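Local structure of Rbstp0775 protein (Geobacillus stearothermophilus, 1RZ3) at residues 55-58 and 59-62; 86-89 and 90-94; 171-174 and 175-179. The protein is of unknown function but, as a member of the phosphoribulokinase/uridine kinase family of P-loop proteins, probably binds ATP and acts as a kinase. One frame throughout, in Å; residues are numbered along the deposited sequence.

Contact 1: residues 55-58 and 59-62; sequences VFHM and DDHI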
loop_
_atom_site.group_PDB
_atom_site.type_symbol
_atom_site.label_atom_id
_atom_site.label_comp_id
_atom_site.label_asym_id
_atom_site.label_seq_id
_atom_site.Cartn_x
_atom_site.Cartn_y
_atom_site.Cartn_z
ATOM N N VAL A 55 -3.927 -7.210 -7.192
ATOM C CA VAL A 55 -2.926 -6.423 -6.474
ATOM C C VAL A 55 -2.808 -4.970 -6.933
ATOM O O VAL A 55 -2.831 -4.686 -8.130
ATOM C CB VAL A 55 -1.524 -7.069 -6.614
ATOM C CG1 VAL A 55 -0.516 -6.321 -5.753
ATOM C CG2 VAL A 55 -1.577 -8.551 -6.234
ATOM N N PHE A 56 -2.683 -4.060 -5.967
ATOM C CA PHE A 56 -2.519 -2.629 -6.236
ATOM C C PHE A 56 -1.214 -2.201 -5.577
ATOM O O PHE A 56 -0.866 -2.700 -4.504
ATOM C CB PHE A 56 -3.674 -1.818 -5.635
ATOM C CG PHE A 56 -4.961 -1.933 -6.397
ATOM C CD1 PHE A 56 -5.196 -1.140 -7.515
ATOM C CD2 PHE A 56 -5.934 -2.847 -6.007
ATOM C CE1 PHE A 56 -6.389 -1.255 -8.236
ATOM C CE2 PHE A 56 -7.126 -2.969 -6.718
ATOM C CZ PHE A 56 -7.354 -2.173 -7.833
ATOM N N HIS A 57 -0.496 -1.284 -6.220
ATOM C CA HIS A 57 0.774 -0.783 -5.704
ATOM C C HIS A 57 0.601 0.729 -5.590
ATOM O O HIS A 57 0.495 1.417 -6.603
ATOM C CB HIS A 57 1.900 -1.116 -6.687
ATOM C CG HIS A 57 2.063 -2.583 -6.946
ATOM N ND1 HIS A 57 2.769 -3.414 -6.102
ATOM C CD2 HIS A 57 1.599 -3.370 -7.946
ATOM C CE1 HIS A 57 2.734 -4.649 -6.573
ATOM N NE2 HIS A 57 2.031 -4.649 -7.690
HETATM N N MSE A 58 0.585 1.250 -4.367
HETATM C CA MSE A 58 0.350 2.680 -4.181
HETATM C C MSE A 58 1.312 3.638 -4.868
HETATM O O MSE A 58 0.937 4.777 -5.148
HETATM C CB MSE A 58 0.253 3.021 -2.694
HETATM C CG MSE A 58 -0.910 2.332 -1.981
HETATM SE SE MSE A 58 -2.610 2.450 -2.905
HETATM C CE MSE A 58 -2.877 4.362 -2.784
ATOM N N ASP A 59 2.538 3.205 -5.145
ATOM C CA ASP A 59 3.476 4.092 -5.834
ATOM C C ASP A 59 3.010 4.361 -7.266
ATOM O O ASP A 59 3.488 5.293 -7.912
ATOM C CB ASP A 59 4.887 3.504 -5.856
ATOM C CG ASP A 59 5.539 3.510 -4.488
ATOM O OD1 ASP A 59 5.371 4.510 -3.755
ATOM O OD2 ASP A 59 6.227 2.523 -4.148
ATOM N N ASP A 60 2.083 3.541 -7.759
ATOM C CA ASP A 60 1.538 3.729 -9.106
ATOM C C ASP A 60 0.552 4.893 -9.099
ATOM O O ASP A 60 0.254 5.475 -10.145
ATOM C CB ASP A 60 0.730 2.506 -9.578
ATOM C CG ASP A 60 1.589 1.300 -9.911
ATOM O OD1 ASP A 60 2.745 1.479 -10.335
ATOM O OD2 ASP A 60 1.082 0.165 -9.771
ATOM N N HIS A 61 0.045 5.241 -7.921
ATOM C CA HIS A 61 -0.987 6.267 -7.860
ATOM C C HIS A 61 -0.657 7.598 -7.204
ATOM O O HIS A 61 -1.493 8.184 -6.513
ATOM C CB HIS A 61 -2.226 5.651 -7.214
ATOM C CG HIS A 61 -2.600 4.327 -7.802
ATOM N ND1 HIS A 61 -3.010 4.186 -9.111
ATOM C CD2 HIS A 61 -2.557 3.076 -7.286
ATOM C CE1 HIS A 61 -3.200 2.905 -9.376
ATOM N NE2 HIS A 61 -2.933 2.210 -8.285
ATOM N N ILE A 62 0.556 8.078 -7.438
ATOM C CA ILE A 62 0.985 9.355 -6.891
ATOM C C ILE A 62 0.761 10.452 -7.931
ATOM O O ILE A 62 0.505 10.166 -9.109
ATOM C CB ILE A 62 2.474 9.322 -6.502
ATOM C CG1 ILE A 62 3.331 8.987 -7.727
ATOM C CG2 ILE A 62 2.695 8.300 -5.397
ATOM C CD1 ILE A 62 4.813 9.092 -7.480
HETATM O O HOH W 1 -1.623 -0.292 -8.619
#

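Contact 2: residues 86-89 and 90-94; sequences VEWL and THQLF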
loop_
_atom_site.group_PDB
_atom_site.type_symbol
_atom_site.label_atom_id
_atom_site.label_comp_id
_atom_site.label_asym_id
_atom_site.label_seq_id
_atom_site.Cartn_x
_atom_site.Cartn_y
_atom_site.Cartn_z
ATOM N N VAL A 86 -5.035 11.837 -1.292
ATOM C CA VAL A 86 -5.712 10.980 -0.330
ATOM C C VAL A 86 -7.228 10.909 -0.476
ATOM O O VAL A 86 -7.801 9.822 -0.472
ATOM C CB VAL A 86 -5.358 11.410 1.110
ATOM C CG1 VAL A 86 -6.059 10.517 2.116
ATOM C CG2 VAL A 86 -3.848 11.349 1.302
ATOM N N GLU A 87 -7.870 12.061 -0.613
ATOM C CA GLU A 87 -9.324 12.110 -0.744
ATOM C C GLU A 87 -9.837 11.477 -2.039
ATOM O O GLU A 87 -10.833 10.754 -2.028
ATOM C CB GLU A 87 -9.788 13.564 -0.642
ATOM C CG GLU A 87 -11.263 13.792 -0.870
ATOM C CD GLU A 87 -11.611 15.270 -0.772
ATOM O OE1 GLU A 87 -10.840 16.099 -1.306
ATOM O OE2 GLU A 87 -12.647 15.601 -0.171
ATOM N N TRP A 88 -9.168 11.747 -3.156
ATOM C CA TRP A 88 -9.592 11.172 -4.429
ATOM C C TRP A 88 -9.454 9.649 -4.361
ATOM O O TRP A 88 -10.354 8.914 -4.786
ATOM C CB TRP A 88 -8.740 11.717 -5.584
ATOM C CG TRP A 88 -9.254 11.325 -6.945
ATOM C CD1 TRP A 88 -10.193 11.984 -7.689
ATOM C CD2 TRP A 88 -8.896 10.158 -7.697
ATOM N NE1 TRP A 88 -10.443 11.299 -8.856
ATOM C CE2 TRP A 88 -9.661 10.174 -8.886
ATOM C CE3 TRP A 88 -8.006 9.095 -7.479
ATOM C CZ2 TRP A 88 -9.561 9.171 -9.855
ATOM C CZ3 TRP A 88 -7.909 8.097 -8.444
ATOM C CH2 TRP A 88 -8.684 8.144 -9.618
ATOM N N LEU A 89 -8.334 9.174 -3.816
ATOM C CA LEU A 89 -8.104 7.733 -3.705
ATOM C C LEU A 89 -9.110 7.081 -2.772
ATOM O O LEU A 89 -9.532 5.943 -2.997
ATOM C CB LEU A 89 -6.676 7.459 -3.229
ATOM C CG LEU A 89 -5.643 7.762 -4.321
ATOM C CD1 LEU A 89 -4.256 7.824 -3.715
ATOM C CD2 LEU A 89 -5.729 6.694 -5.419
ATOM N N THR A 90 -9.506 7.795 -1.722
ATOM C CA THR A 90 -10.492 7.247 -0.799
ATOM C C THR A 90 -11.796 7.032 -1.570
ATOM O O THR A 90 -12.432 5.986 -1.467
ATOM C CB THR A 90 -10.785 8.211 0.371
ATOM O OG1 THR A 90 -9.582 8.460 1.108
ATOM C CG2 THR A 90 -11.830 7.604 1.302
ATOM N N HIS A 91 -12.183 8.040 -2.346
ATOM C CA HIS A 91 -13.417 7.989 -3.133
ATOM C C HIS A 91 -13.382 7.016 -4.308
ATOM O O HIS A 91 -14.313 6.236 -4.507
ATOM C CB HIS A 91 -13.744 9.376 -3.697
ATOM C CG HIS A 91 -14.308 10.337 -2.696
ATOM N ND1 HIS A 91 -13.751 10.534 -1.450
ATOM C CD2 HIS A 91 -15.353 11.196 -2.781
ATOM C CE1 HIS A 91 -14.427 11.472 -0.811
ATOM N NE2 HIS A 91 -15.405 11.891 -1.597
ATOM N N GLN A 92 -12.306 7.067 -5.083
ATOM C CA GLN A 92 -12.202 6.245 -6.282
ATOM C C GLN A 92 -11.552 4.876 -6.169
ATOM O O GLN A 92 -11.656 4.066 -7.093
ATOM C CB GLN A 92 -11.505 7.049 -7.383
ATOM C CG GLN A 92 -12.208 8.362 -7.712
ATOM C CD GLN A 92 -13.691 8.179 -7.969
ATOM O OE1 GLN A 92 -14.105 7.215 -8.612
ATOM N NE2 GLN A 92 -14.501 9.113 -7.472
ATOM N N LEU A 93 -10.876 4.610 -5.058
ATOM C CA LEU A 93 -10.238 3.313 -4.887
ATOM C C LEU A 93 -10.699 2.562 -3.638
ATOM O O LEU A 93 -11.410 1.561 -3.728
ATOM C CB LEU A 93 -8.709 3.468 -4.856
ATOM C CG LEU A 93 -7.872 2.201 -4.617
ATOM C CD1 LEU A 93 -8.161 1.176 -5.692
ATOM C CD2 LEU A 93 -6.390 2.562 -4.620
ATOM N N PHE A 94 -10.305 3.056 -2.473
ATOM C CA PHE A 94 -10.633 2.382 -1.224
ATOM C C PHE A 94 -12.107 2.100 -0.955
ATOM O O PHE A 94 -12.453 0.974 -0.596
ATOM C CB PHE A 94 -9.987 3.138 -0.058
ATOM C CG PHE A 94 -8.482 3.081 -0.088
ATOM C CD1 PHE A 94 -7.809 1.921 0.295
ATOM C CD2 PHE A 94 -7.742 4.152 -0.573
ATOM C CE1 PHE A 94 -6.421 1.832 0.191
ATOM C CE2 PHE A 94 -6.354 4.076 -0.682
ATOM C CZ PHE A 94 -5.693 2.911 -0.298
#

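Contact 3: residues 171-174 and 175-179; sequences KFIN and RYWKA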
loop_
_atom_site.group_PDB
_atom_site.type_symbol
_atom_site.label_atom_id
_atom_site.label_comp_id
_atom_site.label_asym_id
_atom_site.label_seq_id
_atom_site.Cartn_x
_atom_site.Cartn_y
_atom_site.Cartn_z
ATOM N N LYS A 171 18.897 15.688 2.193
ATOM C CA LYS A 171 17.653 15.638 1.431
ATOM C C LYS A 171 16.844 14.399 1.797
ATOM O O LYS A 171 15.623 14.466 1.928
ATOM C CB LYS A 171 17.939 15.637 -0.074
ATOM C CG LYS A 171 18.276 17.004 -0.651
ATOM C CD LYS A 171 18.448 16.942 -2.167
ATOM C CE LYS A 171 17.154 16.549 -2.879
ATOM N NZ LYS A 171 16.088 17.591 -2.764
ATOM N N PHE A 172 17.525 13.269 1.954
ATOM C CA PHE A 172 16.855 12.028 2.318
ATOM C C PHE A 172 16.182 12.202 3.676
ATOM O O PHE A 172 15.034 11.804 3.867
ATOM C CB PHE A 172 17.857 10.875 2.390
ATOM C CG PHE A 172 17.246 9.574 2.823
ATOM C CD1 PHE A 172 16.409 8.867 1.968
ATOM C CD2 PHE A 172 17.486 9.070 4.098
ATOM C CE1 PHE A 172 15.814 7.672 2.378
ATOM C CE2 PHE A 172 16.898 7.879 4.517
ATOM C CZ PHE A 172 16.060 7.180 3.655
ATOM N N ILE A 173 16.907 12.797 4.616
ATOM C CA ILE A 173 16.380 13.034 5.954
ATOM C C ILE A 173 15.161 13.951 5.890
ATOM O O ILE A 173 14.121 13.674 6.495
ATOM C CB ILE A 173 17.446 13.698 6.856
ATOM C CG1 ILE A 173 18.558 12.696 7.160
ATOM C CG2 ILE A 173 16.801 14.222 8.141
ATOM C CD1 ILE A 173 19.686 13.274 7.987
ATOM N N ASN A 174 15.304 15.044 5.153
ATOM C CA ASN A 174 14.241 16.024 5.003
ATOM C C ASN A 174 12.944 15.430 4.490
ATOM O O ASN A 174 11.872 15.700 5.030
ATOM C CB ASN A 174 14.673 17.136 4.045
ATOM C CG ASN A 174 15.777 17.995 4.612
ATOM O OD1 ASN A 174 16.177 17.826 5.762
ATOM N ND2 ASN A 174 16.276 18.928 3.808
ATOM N N ARG A 175 13.040 14.614 3.447
ATOM C CA ARG A 175 11.843 14.041 2.857
ATOM C C ARG A 175 11.382 12.723 3.463
ATOM O O ARG A 175 10.280 12.639 3.999
ATOM C CB ARG A 175 12.036 13.869 1.347
ATOM C CG ARG A 175 10.733 13.627 0.592
ATOM C CD ARG A 175 10.960 13.501 -0.910
ATOM N NE ARG A 175 9.700 13.542 -1.642
ATOM C CZ ARG A 175 9.019 14.654 -1.902
ATOM N NH1 ARG A 175 9.476 15.831 -1.499
ATOM N NH2 ARG A 175 7.866 14.585 -2.549
ATOM N N TYR A 176 12.230 11.705 3.396
ATOM C CA TYR A 176 11.870 10.380 3.890
ATOM C C TYR A 176 11.859 10.161 5.396
ATOM O O TYR A 176 10.827 9.792 5.962
ATOM C CB TYR A 176 12.765 9.344 3.208
ATOM C CG TYR A 176 12.534 9.312 1.720
ATOM C CD1 TYR A 176 11.427 8.652 1.185
ATOM C CD2 TYR A 176 13.368 10.013 0.848
ATOM C CE1 TYR A 176 11.151 8.697 -0.177
ATOM C CE2 TYR A 176 13.100 10.064 -0.518
ATOM C CZ TYR A 176 11.988 9.404 -1.022
ATOM O OH TYR A 176 11.706 9.454 -2.367
ATOM N N TRP A 177 12.994 10.388 6.046
ATOM C CA TRP A 177 13.088 10.187 7.486
ATOM C C TRP A 177 12.050 10.975 8.289
ATOM O O TRP A 177 11.387 10.416 9.158
ATOM C CB TRP A 177 14.509 10.517 7.966
ATOM C CG TRP A 177 14.673 10.526 9.457
ATOM C CD1 TRP A 177 14.407 11.565 10.304
ATOM C CD2 TRP A 177 15.114 9.439 10.283
ATOM N NE1 TRP A 177 14.655 11.193 11.605
ATOM C CE2 TRP A 177 15.088 9.894 11.622
ATOM C CE3 TRP A 177 15.525 8.125 10.022
ATOM C CZ2 TRP A 177 15.461 9.079 12.700
ATOM C CZ3 TRP A 177 15.895 7.313 11.095
ATOM C CH2 TRP A 177 15.859 7.797 12.418
ATOM N N LYS A 178 11.894 12.265 7.998
ATOM C CA LYS A 178 10.932 13.075 8.737
ATOM C C LYS A 178 9.479 12.662 8.492
ATOM O O LYS A 178 8.666 12.677 9.413
ATOM C CB LYS A 178 11.133 14.563 8.416
ATOM C CG LYS A 178 12.426 15.125 9.005
ATOM C CD LYS A 178 12.740 16.540 8.499
ATOM C CE LYS A 178 11.690 17.557 8.913
ATOM N NZ LYS A 178 12.030 18.914 8.371
ATOM N N ALA A 179 9.152 12.298 7.257
ATOM C CA ALA A 179 7.791 11.868 6.937
ATOM C C ALA A 179 7.502 10.563 7.677
ATOM O O ALA A 179 6.430 10.386 8.257
ATOM C CB ALA A 179 7.644 11.663 5.442
#

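Contact 1: residues 55-58 and 59-62
D60 and H57 both carry CG anti to the carbonyl carbon (chi1 -72° and -59°), which lays their side chains alongside one another, pointing the same way. Carboxylate oxygen OD2 of D60 comes to 3.4 Å from CB of H57 and sits near the plane of the imidazole at its edge, the carboxylate and ring planes being 78° apart. The turn that makes this possible follows strand 53-57, where the chain leaves the parallel sheet in a short 3-10 segment. Backbone N of D60 donates to O of H57 at 2.9 Å, and N of H61 donates to O of M58 at 2.9 Å. H61 folds back over this turn: its NE2 lies 4.1 Å from CD1 of F56, at the edge of the phenyl ring, while CB of D60 covers one imidazole face. M58, a selenomethionine, packs its bent chain against L89 and F94 of helix 86-94. One water joins the pieces, accepting from N of H57 at 2.8 Å, donating to OD2 of D60 at 3.0 Å and bonding NE2 of H61 at 2.8 Å. ND1 of H57 has its own partner, E131. The chemistry thus implies a strand-to-turn junction in which one water bridges a backbone amide, a carboxylate and an imidazole, which probably limits rotation of the D60 and H61 side chains.

Contact 2: residues 86-89 and 90-94
From V86 to F94 the backbone runs as one helix that changes its pitch near the end. T90, H91 and Q92 donate to the carbonyls four residues back, the bond from N of Q92 to O of W88 being short at 2.7 Å and nearly straight (166° at the hydrogen). A wider pi-type turn then sets in: O of L89 accepts from both N of L93 at 2.8 Å and N of F94 at 3.0 Å, so one carbonyl serves the fourth and the fifth residue after it. V86 O is doubly gripped too, because OG1 of T90 reaches it at 2.7 Å from the face of the carbonyl plane opposite to that used by T90 N. With OG1 anti to the carbonyl carbon of T90 and beside its backbone N (chi1 -60°), the hydroxyl is brought next to the same V86 carbonyl that T90 N already uses. Among the side chains, W88 and Q92 cross at about a right angle. CG of Q92 lies over one face of the indole, 3.6 Å from the centroid of the six-membered ring of W88, in a CH-pi contact; the amide beyond it is inclined 44° to the ring. A serine in place of W88 would probably leave the Q92 methylenes without their aromatic cover and let that side chain turn more freely. On another side of the helix, CB of L89 meets CE2 of F94 at 4.2 Å. The helix is seated between different parts of the fold: W88 and L93 rest on strand 102-109, one of the two antiparallel strands, L89 and L93 face the end of strand 53-57 and the turn beyond it, and the F94 ring stacks with W140.

Contact 3: residues 171-174 and 175-179
F172 and Y176 pack together one turn apart on helix 169-187, an example of i to i+4 aromatic pairing along a helix that also widens into a pi-type turn. Their contact is the tight part. CG of F172 stands anti to the backbone N (chi1 177°), which brings the phenyl ring back beside Y176, although its CB leaves the other way. CB of Y176 then lies over one face of the F172 ring, 4.0 Å from its centroid, in a CH-pi contact, and CD2 of Y176 touches CD1 of F172 at 3.4 Å. The ring planes are near parallel, 26° apart, but so far slid that they barely overlap, with centroids 5.3 Å from each other. Beneath them the widened turn makes O of F172 accept from N of Y176 at 2.8 Å and, weakly, from N of W177, while N of K178 reaches back five residues to O of I173.

The other pair is looser. I173 and W177 lie side by side, pointing the same way, and meet through CG2 of I173 and CD1 of W177 at 4.2 Å, with W177 an exposed residue of the chain. The basic side chains instead reach across to the region of helix 75-82: K171 and R175 both form salt bridges with E75, R175 adds E78 while its NH2 donates to O of R68, and K178 pairs with E74, so helix 169-187 is tied by its basic residues to acidic residues in and just before helix 75-82. The methylenes of K178 lie along the backbone, with CG 3.4 Å from O of I173.

In the fold
Contacts 1 and 2 form one continuous piece of packing, their centres about 12 Å apart. CE of M58 meets CD1 of L89 at 3.8 Å and CE1 of F56 meets CD1 of L93 at 3.9 Å, so helix 86-94 packs against the end of strand 53-57 and the turn after it. Contact 3 stands apart at the surface: its nearest atoms are about 8 Å from contact 1 and about 12 Å from contact 2. The H57 side chain touches the probable Walker A loop, consistent with contact 1 bordering the nucleotide site expected in this family, whereas the bound calcium lies about 13 Å from the side chain of F56.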